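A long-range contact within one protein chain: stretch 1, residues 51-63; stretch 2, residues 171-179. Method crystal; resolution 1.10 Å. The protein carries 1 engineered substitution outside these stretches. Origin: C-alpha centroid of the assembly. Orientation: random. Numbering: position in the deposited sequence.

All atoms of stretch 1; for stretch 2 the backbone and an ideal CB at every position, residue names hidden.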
ATOM      1  N   ARG A  51       7.438  -2.121   6.947  1.00  5.83           N
ATOM      2  CA  ARG A  51       7.952  -2.860   8.093  1.00  6.63           C
ATOM      3  C   ARG A  51       7.038  -4.057   8.339  1.00  5.99           C
ATOM      4  O   ARG A  51       5.829  -3.996   8.097  1.00  6.03           O
ATOM      5  CB  ARG A  51       8.014  -1.976   9.349  1.00  7.03           C
ATOM      6  CG  ARG A  51       6.679  -1.400   9.804  1.00  7.04           C
ATOM      7  CD  ARG A  51       6.769  -0.852  11.227  1.00  8.35           C
ATOM      8  NE  ARG A  51       7.801   0.171  11.353  1.00  7.84           N
ATOM      9  CZ  ARG A  51       8.322   0.579  12.506  1.00  9.11           C
ATOM     10  NH1 ARG A  51       7.910   0.058  13.655  1.00  9.54           N
ATOM     11  NH2 ARG A  51       9.270   1.508  12.509  1.00  8.96           N
ATOM     12  N   ASN A  52       7.634  -5.156   8.792  1.00  6.08           N
ATOM     13  CA  ASN A  52       6.909  -6.384   9.083  1.00  6.67           C
ATOM     14  C   ASN A  52       6.346  -7.094   7.857  1.00  5.94           C
ATOM     15  O   ASN A  52       5.515  -7.998   7.986  1.00  6.83           O
ATOM     16  CB  ASN A  52       5.797  -6.111  10.101  1.00  7.43           C
ATOM     17  CG  ASN A  52       6.345  -5.722  11.460  1.00  7.59           C
ATOM     18  OD1 ASN A  52       5.941  -4.712  12.044  1.00  9.64           O
ATOM     19  ND2 ASN A  52       7.275  -6.521  11.970  1.00  7.00           N
ATOM     20  N   HIS A  53       6.805  -6.684   6.677  1.00  6.17           N
ATOM     21  CA  HIS A  53       6.396  -7.300   5.414  1.00  6.02           C
ATOM     22  C   HIS A  53       7.632  -7.589   4.565  1.00  5.88           C
ATOM     23  O   HIS A  53       8.689  -6.983   4.764  1.00  6.11           O
ATOM     24  CB  HIS A  53       5.460  -6.379   4.616  1.00  6.18           C
ATOM     25  CG  HIS A  53       4.153  -6.110   5.294  1.00  5.45           C
ATOM     26  ND1 HIS A  53       2.958  -6.668   4.887  1.00  6.96           N
ATOM     27  CD2 HIS A  53       3.863  -5.357   6.378  1.00  4.11           C
ATOM     28  CE1 HIS A  53       1.988  -6.266   5.692  1.00  4.19           C
ATOM     29  NE2 HIS A  53       2.513  -5.469   6.603  1.00  7.99           N
ATOM     30  N   GLY A  54       7.482  -8.512   3.618  1.00  6.20           N
ATOM     31  CA  GLY A  54       8.574  -8.855   2.724  1.00  6.92           C
ATOM     32  C   GLY A  54       9.870  -9.123   3.451  1.00  5.80           C
ATOM     33  O   GLY A  54       9.901  -9.912   4.397  1.00  6.73           O
ATOM     34  N   LEU A  55      10.941  -8.473   3.007  1.00  6.41           N
ATOM     35  CA  LEU A  55      12.235  -8.646   3.642  1.00  6.47           C
ATOM     36  C   LEU A  55      12.665  -7.404   4.417  1.00  6.50           C
ATOM     37  O   LEU A  55      13.854  -7.182   4.644  1.00  7.03           O
ATOM     38  CB  LEU A  55      13.291  -9.064   2.607  1.00  7.19           C
ATOM     39  CG  LEU A  55      13.111 -10.498   2.076  1.00  7.68           C
ATOM     40  CD1 LEU A  55      14.112 -10.762   0.963  1.00  8.53           C
ATOM     41  CD2 LEU A  55      13.278 -11.519   3.203  1.00  9.15           C
ATOM     42  N   SER A  56      11.696  -6.584   4.816  1.00  6.63           N
ATOM     43  CA  SER A  56      12.008  -5.421   5.638  1.00  6.71           C
ATOM     44  C   SER A  56      12.130  -5.899   7.084  1.00  7.54           C
ATOM     45  O   SER A  56      11.686  -6.996   7.430  1.00  7.88           O
ATOM     46  CB  SER A  56      10.915  -4.354   5.530  1.00  7.24           C
ATOM     47  OG  SER A  56      11.262  -3.403   4.541  1.00  6.79           O
ATOM     48  N   PRO A  57      12.744  -5.085   7.950  1.00  9.17           N
ATOM     49  CA  PRO A  57      12.901  -5.473   9.354  1.00  9.49           C
ATOM     50  C   PRO A  57      11.576  -5.676  10.085  1.00  9.48           C
ATOM     51  O   PRO A  57      10.530  -5.156   9.669  1.00  8.84           O
ATOM     52  CB  PRO A  57      13.697  -4.312   9.948  1.00 11.49           C
ATOM     53  CG  PRO A  57      14.475  -3.788   8.775  1.00 12.42           C
ATOM     54  CD  PRO A  57      13.438  -3.816   7.677  1.00 10.46           C
ATOM     55  N   ARG A  58      11.633  -6.440  11.173  1.00  9.67           N
ATOM     56  CA  ARG A  58      10.469  -6.705  12.016  1.00 10.45           C
ATOM     57  C   ARG A  58      10.546  -5.785  13.219  1.00  9.90           C
ATOM     58  O   ARG A  58      11.629  -5.501  13.735  1.00 11.47           O
ATOM     59  CB  ARG A  58      10.456  -8.148  12.529  1.00 11.38           C
ATOM     60  CG  ARG A  58       9.918  -9.198  11.571  1.00 14.13           C
ATOM     61  CD  ARG A  58      10.940  -9.579  10.531  1.00 14.02           C
ATOM     62  NE  ARG A  58      10.616  -9.024   9.225  1.00 13.24           N
ATOM     63  CZ  ARG A  58       9.666  -9.495   8.425  1.00 14.22           C
ATOM     64  NH1 ARG A  58       8.934 -10.539   8.794  1.00 15.27           N
ATOM     65  NH2 ARG A  58       9.454  -8.926   7.247  1.00 11.63           N
ATOM     66  N   GLU A  59       9.381  -5.351  13.678  1.00  8.95           N
ATOM     67  CA  GLU A  59       9.270  -4.454  14.817  1.00 10.41           C
ATOM     68  C   GLU A  59       7.887  -4.655  15.427  1.00  9.20           C
ATOM     69  O   GLU A  59       6.910  -4.748  14.701  1.00  9.34           O
ATOM     70  CB  GLU A  59       9.437  -3.035  14.312  1.00 14.20           C
ATOM     71  CG  GLU A  59      10.860  -2.698  13.989  1.00 18.19           C
ATOM     72  CD  GLU A  59      11.777  -2.793  15.177  1.00 20.53           C
ATOM     73  OE1 GLU A  59      11.427  -2.316  16.270  1.00 21.77           O
ATOM     74  OE2 GLU A  59      12.873  -3.330  15.011  1.00 23.72           O
ATOM     75  N   PRO A  60       7.787  -4.754  16.758  1.00  8.19           N
ATOM     76  CA  PRO A  60       6.474  -4.954  17.378  1.00  9.49           C
ATOM     77  C   PRO A  60       5.509  -3.788  17.234  1.00  9.83           C
ATOM     78  O   PRO A  60       4.297  -3.956  17.406  1.00 12.31           O
ATOM     79  CB  PRO A  60       6.806  -5.239  18.843  1.00  9.68           C
ATOM     80  CG  PRO A  60       8.157  -5.832  18.780  1.00 13.58           C
ATOM     81  CD  PRO A  60       8.854  -4.979  17.734  1.00  9.72           C
ATOM     82  N   VAL A  61       6.041  -2.603  16.951  1.00 10.48           N
ATOM     83  CA  VAL A  61       5.211  -1.413  16.783  1.00 11.33           C
ATOM     84  C   VAL A  61       4.729  -1.273  15.344  1.00 10.42           C
ATOM     85  O   VAL A  61       5.518  -1.341  14.391  1.00 10.87           O
ATOM     86  CB  VAL A  61       5.991  -0.134  17.163  1.00 11.18           C
ATOM     87  CG1 VAL A  61       5.145   1.106  16.869  1.00 10.68           C
ATOM     88  CG2 VAL A  61       6.356  -0.176  18.639  1.00 11.29           C
ATOM     89  N   MET A  62       3.426  -1.083  15.191  1.00 11.17           N
ATOM     90  CA  MET A  62       2.835  -0.931  13.875  1.00 13.02           C
ATOM     91  C   MET A  62       1.749   0.147  13.902  1.00 13.81           C
ATOM     92  O   MET A  62       0.584  -0.143  14.171  1.00 17.84           O
ATOM     93  CB  MET A  62       2.246  -2.274  13.432  1.00 15.68           C
ATOM     94  CG  MET A  62       2.007  -2.394  11.945  1.00 15.65           C
ATOM     95  SD  MET A  62       3.539  -2.413  10.998  1.00  9.65           S
ATOM     96  CE  MET A  62       2.875  -2.776   9.365  1.00 12.35           C
ATOM     97  N   ASN A  63       2.144   1.394  13.658  1.00 12.15           N
ATOM     98  CA  ASN A  63       1.207   2.512  13.610  1.00 11.00           C
ATOM     99  C   ASN A  63       1.637   3.406  12.453  1.00  9.59           C
ATOM    100  O   ASN A  63       2.747   3.270  11.934  1.00  8.97           O
ATOM    101  CB  ASN A  63       1.161   3.280  14.943  1.00 12.35           C
ATOM    102  CG  ASN A  63       2.493   3.884  15.333  1.00 12.69           C
ATOM    103  OD1 ASN A  63       3.010   4.779  14.666  1.00 14.94           O
ATOM    104  ND2 ASN A  63       3.052   3.401  16.435  1.00 12.57           N
ATOM    105  N   UNK A 171       5.990 -17.540   5.996  1.00 11.47           N
ATOM    106  CA  UNK A 171       5.356 -16.295   5.586  1.00  9.87           C
ATOM    107  C   UNK A 171       6.370 -15.171   5.717  1.00  8.65           C
ATOM    108  O   UNK A 171       7.061 -15.065   6.730  1.00  8.93           O
ATOM    109  CB  UNK A 171       4.105 -16.007   6.419  1.00  9.87           C
ATOM    110  N   UNK A 172       6.461 -14.332   4.690  1.00  8.03           N
ATOM    111  CA  UNK A 172       7.391 -13.210   4.705  1.00  8.24           C
ATOM    112  C   UNK A 172       6.945 -12.146   5.701  1.00  7.85           C
ATOM    113  O   UNK A 172       7.778 -11.471   6.310  1.00  9.11           O
ATOM    114  CB  UNK A 172       7.519 -12.604   3.306  1.00  8.24           C
ATOM    115  N   UNK A 173       5.633 -11.989   5.868  1.00  7.23           N
ATOM    116  CA  UNK A 173       5.139 -10.997   6.812  1.00  7.71           C
ATOM    117  C   UNK A 173       5.117 -11.532   8.245  1.00  7.61           C
ATOM    118  O   UNK A 173       5.079 -12.743   8.477  1.00  8.36           O
ATOM    119  CB  UNK A 173       3.737 -10.541   6.404  1.00  7.71           C
ATOM    120  N   UNK A 174       5.167 -10.606   9.198  1.00  7.53           N
ATOM    121  CA  UNK A 174       5.211 -10.904  10.631  1.00  8.08           C
ATOM    122  C   UNK A 174       3.802 -11.097  11.181  1.00  7.55           C
ATOM    123  O   UNK A 174       3.201 -10.164  11.717  1.00  8.08           O
ATOM    124  CB  UNK A 174       5.927  -9.786  11.392  1.00  8.08           C
ATOM    125  N   UNK A 175       3.290 -12.318  11.076  1.00  8.64           N
ATOM    126  CA  UNK A 175       1.926 -12.608  11.496  1.00  8.28           C
ATOM    127  C   UNK A 175       1.527 -12.212  12.919  1.00  8.61           C
ATOM    128  O   UNK A 175       0.511 -11.545  13.106  1.00  8.20           O
ATOM    129  CB  UNK A 175       1.690 -14.111  11.338  1.00  8.28           C
ATOM    130  N   UNK A 176       2.314 -12.597  13.938  1.00  9.26           N
ATOM    131  CA  UNK A 176       1.931 -12.223  15.306  1.00 10.33           C
ATOM    132  C   UNK A 176       1.789 -10.719  15.524  1.00  9.74           C
ATOM    133  O   UNK A 176       0.897 -10.270  16.241  1.00  9.56           O
ATOM    134  CB  UNK A 176       2.965 -12.771  16.292  1.00 10.33           C
ATOM    135  N   UNK A 177       2.673  -9.940  14.909  1.00  9.54           N
ATOM    136  CA  UNK A 177       2.627  -8.493  15.057  1.00  9.11           C
ATOM    137  C   UNK A 177       1.466  -7.883  14.277  1.00  7.64           C
ATOM    138  O   UNK A 177       0.798  -6.974  14.770  1.00  8.27           O
ATOM    139  CB  UNK A 177       3.949  -7.875  14.597  1.00  9.11           C
ATOM    140  N   UNK A 178       1.215  -8.379  13.068  1.00  7.53           N
ATOM    141  CA  UNK A 178       0.105  -7.847  12.285  1.00  6.67           C
ATOM    142  C   UNK A 178      -1.216  -8.134  12.997  1.00  7.50           C
ATOM    143  O   UNK A 178      -2.164  -7.355  12.902  1.00  7.97           O
ATOM    144  CB  UNK A 178       0.099  -8.446  10.877  1.00  6.67           C
ATOM    145  N   UNK A 179      -1.275  -9.248  13.721  1.00  8.58           N
ATOM    146  CA  UNK A 179      -2.478  -9.589  14.471  1.00  8.35           C
ATOM    147  C   UNK A 179      -2.594  -8.677  15.688  1.00  8.64           C
ATOM    148  O   UNK A 179      -3.622  -8.039  15.910  1.00  8.52           O
ATOM    149  CB  UNK A 179      -2.458 -11.059  14.896  1.00  8.35           C
TER

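Position 171 opens the stretch with its CA-to-CB bond sideways. No atom of stretch 1 lies within 5.5 Å of the ideal CB, so this contact sets no preference. The residue is Trp171, and the end of its side chain leads away.

Position 172 also points sideways. Its ideal CB lies 3.8 Å from Gly54 O, and the side chain of Leu55 is within reach of a long residue. Its backbone O faces the guanidinium of Arg58. A long side chain, charged or apolar, could cover the turn from His53 to Ser56. The residue is Arg172. Leu55 CG sits over one face of its guanidinium, 3.6 Å from Arg172 NH1. The backbone makes the polar link: Arg58 NH1 donates to Arg172 O at 2.9 Å, and Arg58 NH2 adds a weak bond to Arg172 O at 3.2 Å.

At position 173 the ideal CB is 3.5 Å from Asn52 O and 4.2 Å from His53 ND1. A side chain turned away has room as far as stretch 1 is concerned. Many types would suit. The residue is Phe173, with chi1 near 41° (p). Its CB stays 4.1 Å from His53 ND1 while the ring leads away. Phe173 CA makes a CA-H...O contact with Asn52 O at 3.2 Å.

Position 174 points toward stretch 1, with the Asn52 amide and the Arg58 CG methylene close by. It comes right before a helix, where Asn, Asp, Ser or Thr is common. A small polar residue suits both settings. The residue is Asn174. Its backbone N donates to Asn52 O at 2.9 Å with a nearly straight angle of 163°. Its side-chain ND2 packs 3.3 Å from Arg58 CG.

Positions 175 and 176 begin the helix and have no contact with stretch 1; 175 points away. The residues are Val175 and Pro176.

Position 177 points toward stretch 1, with its ideal CB 4.3 Å from Glu59 O and 4.8 Å from Pro60 CA. A compact apolar or small polar residue would fit. The residue is Val177. Its CG1 packs 3.5 Å from Glu59 O and 3.7 Å from Pro60 O.

Position 178 points sideways, but a longer apolar side chain could reach His53 and Met62. Leu, Ile or Met would suit. The residue is Leu178. Its CD2 lies 3.7 Å from His53 NE2 and 4.1 Å from Met62 CE.

Position 179 is out of reach. The residue is Trp179.

Stretch 2 171-179: WRFNVPVLW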
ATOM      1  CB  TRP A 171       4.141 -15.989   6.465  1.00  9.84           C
ATOM      2  CG  TRP A 171       3.018 -16.951   6.277  1.00  9.19           C
ATOM      3  CD1 TRP A 171       2.601 -17.910   7.156  1.00 10.45           C
ATOM      4  CD2 TRP A 171       2.182 -17.066   5.125  1.00  9.06           C
ATOM      5  NE1 TRP A 171       1.552 -18.616   6.619  1.00 10.12           N
ATOM      6  CE2 TRP A 171       1.274 -18.120   5.372  1.00  8.86           C
ATOM      7  CE3 TRP A 171       2.110 -16.382   3.904  1.00  9.34           C
ATOM      8  CZ2 TRP A 171       0.302 -18.504   4.443  1.00 10.43           C
ATOM      9  CZ3 TRP A 171       1.144 -16.765   2.980  1.00  9.90           C
ATOM     10  CH2 TRP A 171       0.253 -17.817   3.256  1.00  9.51           C
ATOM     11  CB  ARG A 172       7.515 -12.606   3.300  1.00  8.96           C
ATOM     12  CG  ARG A 172       8.427 -13.396   2.355  1.00  9.00           C
ATOM     13  CD  ARG A 172       9.885 -13.214   2.756  1.00  8.86           C
ATOM     14  NE  ARG A 172      10.807 -14.182   2.161  1.00 10.50           N
ATOM     15  CZ  ARG A 172      11.423 -14.034   0.991  1.00 11.60           C
ATOM     16  NH1 ARG A 172      11.225 -12.949   0.254  1.00 11.49           N
ATOM     17  NH2 ARG A 172      12.273 -14.963   0.574  1.00 14.12           N
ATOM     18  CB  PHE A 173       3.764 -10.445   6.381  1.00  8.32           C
ATOM     19  CG  PHE A 173       2.809 -11.479   5.846  1.00  7.34           C
ATOM     20  CD1 PHE A 173       2.308 -12.482   6.665  1.00  8.14           C
ATOM     21  CD2 PHE A 173       2.383 -11.423   4.520  1.00  7.38           C
ATOM     22  CE1 PHE A 173       1.389 -13.412   6.174  1.00  8.60           C
ATOM     23  CE2 PHE A 173       1.467 -12.345   4.024  1.00  7.69           C
ATOM     24  CZ  PHE A 173       0.971 -13.341   4.851  1.00  7.79           C
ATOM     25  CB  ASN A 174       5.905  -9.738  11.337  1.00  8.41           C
ATOM     26  CG  ASN A 174       6.298 -10.058  12.759  1.00  9.08           C
ATOM     27  OD1 ASN A 174       5.887 -11.071  13.321  1.00 10.54           O
ATOM     28  ND2 ASN A 174       7.097  -9.183  13.354  1.00  9.02           N
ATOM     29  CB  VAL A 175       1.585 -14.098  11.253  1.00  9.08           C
ATOM     30  CG1 VAL A 175       0.122 -14.360  11.587  1.00 11.71           C
ATOM     31  CG2 VAL A 175       1.864 -14.457   9.796  1.00  9.65           C
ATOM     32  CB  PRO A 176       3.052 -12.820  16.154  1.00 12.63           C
ATOM     33  CG  PRO A 176       3.466 -14.020  15.363  1.00 13.10           C
ATOM     34  CD  PRO A 176       3.488 -13.488  13.950  1.00  9.96           C
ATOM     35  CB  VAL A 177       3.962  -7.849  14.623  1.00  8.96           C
ATOM     36  CG1 VAL A 177       3.833  -6.334  14.595  1.00  9.91           C
ATOM     37  CG2 VAL A 177       5.062  -8.252  15.601  1.00 10.57           C
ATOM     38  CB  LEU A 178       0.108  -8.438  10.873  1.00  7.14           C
ATOM     39  CG  LEU A 178       1.351  -8.061  10.053  1.00  8.33           C
ATOM     40  CD1 LEU A 178       1.232  -8.639   8.652  1.00  9.22           C
ATOM     41  CD2 LEU A 178       1.505  -6.545   9.995  1.00  9.51           C
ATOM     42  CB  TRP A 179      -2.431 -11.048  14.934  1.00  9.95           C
ATOM     43  CG  TRP A 179      -3.569 -11.419  15.847  1.00 10.17           C
ATOM     44  CD1 TRP A 179      -3.577 -11.380  17.214  1.00 12.18           C
ATOM     45  CD2 TRP A 179      -4.874 -11.852  15.451  1.00 11.14           C
ATOM     46  NE1 TRP A 179      -4.808 -11.763  17.692  1.00 13.34           N
ATOM     47  CE2 TRP A 179      -5.623 -12.058  16.631  1.00 11.97           C
ATOM     48  CE3 TRP A 179      -5.485 -12.084  14.213  1.00 10.10           C
ATOM     49  CZ2 TRP A 179      -6.953 -12.488  16.608  1.00 12.48           C
ATOM     50  CZ3 TRP A 179      -6.806 -12.511  14.191  1.00 11.16           C
ATOM     51  CH2 TRP A 179      -7.526 -12.708  15.383  1.00 12.40           C
TER
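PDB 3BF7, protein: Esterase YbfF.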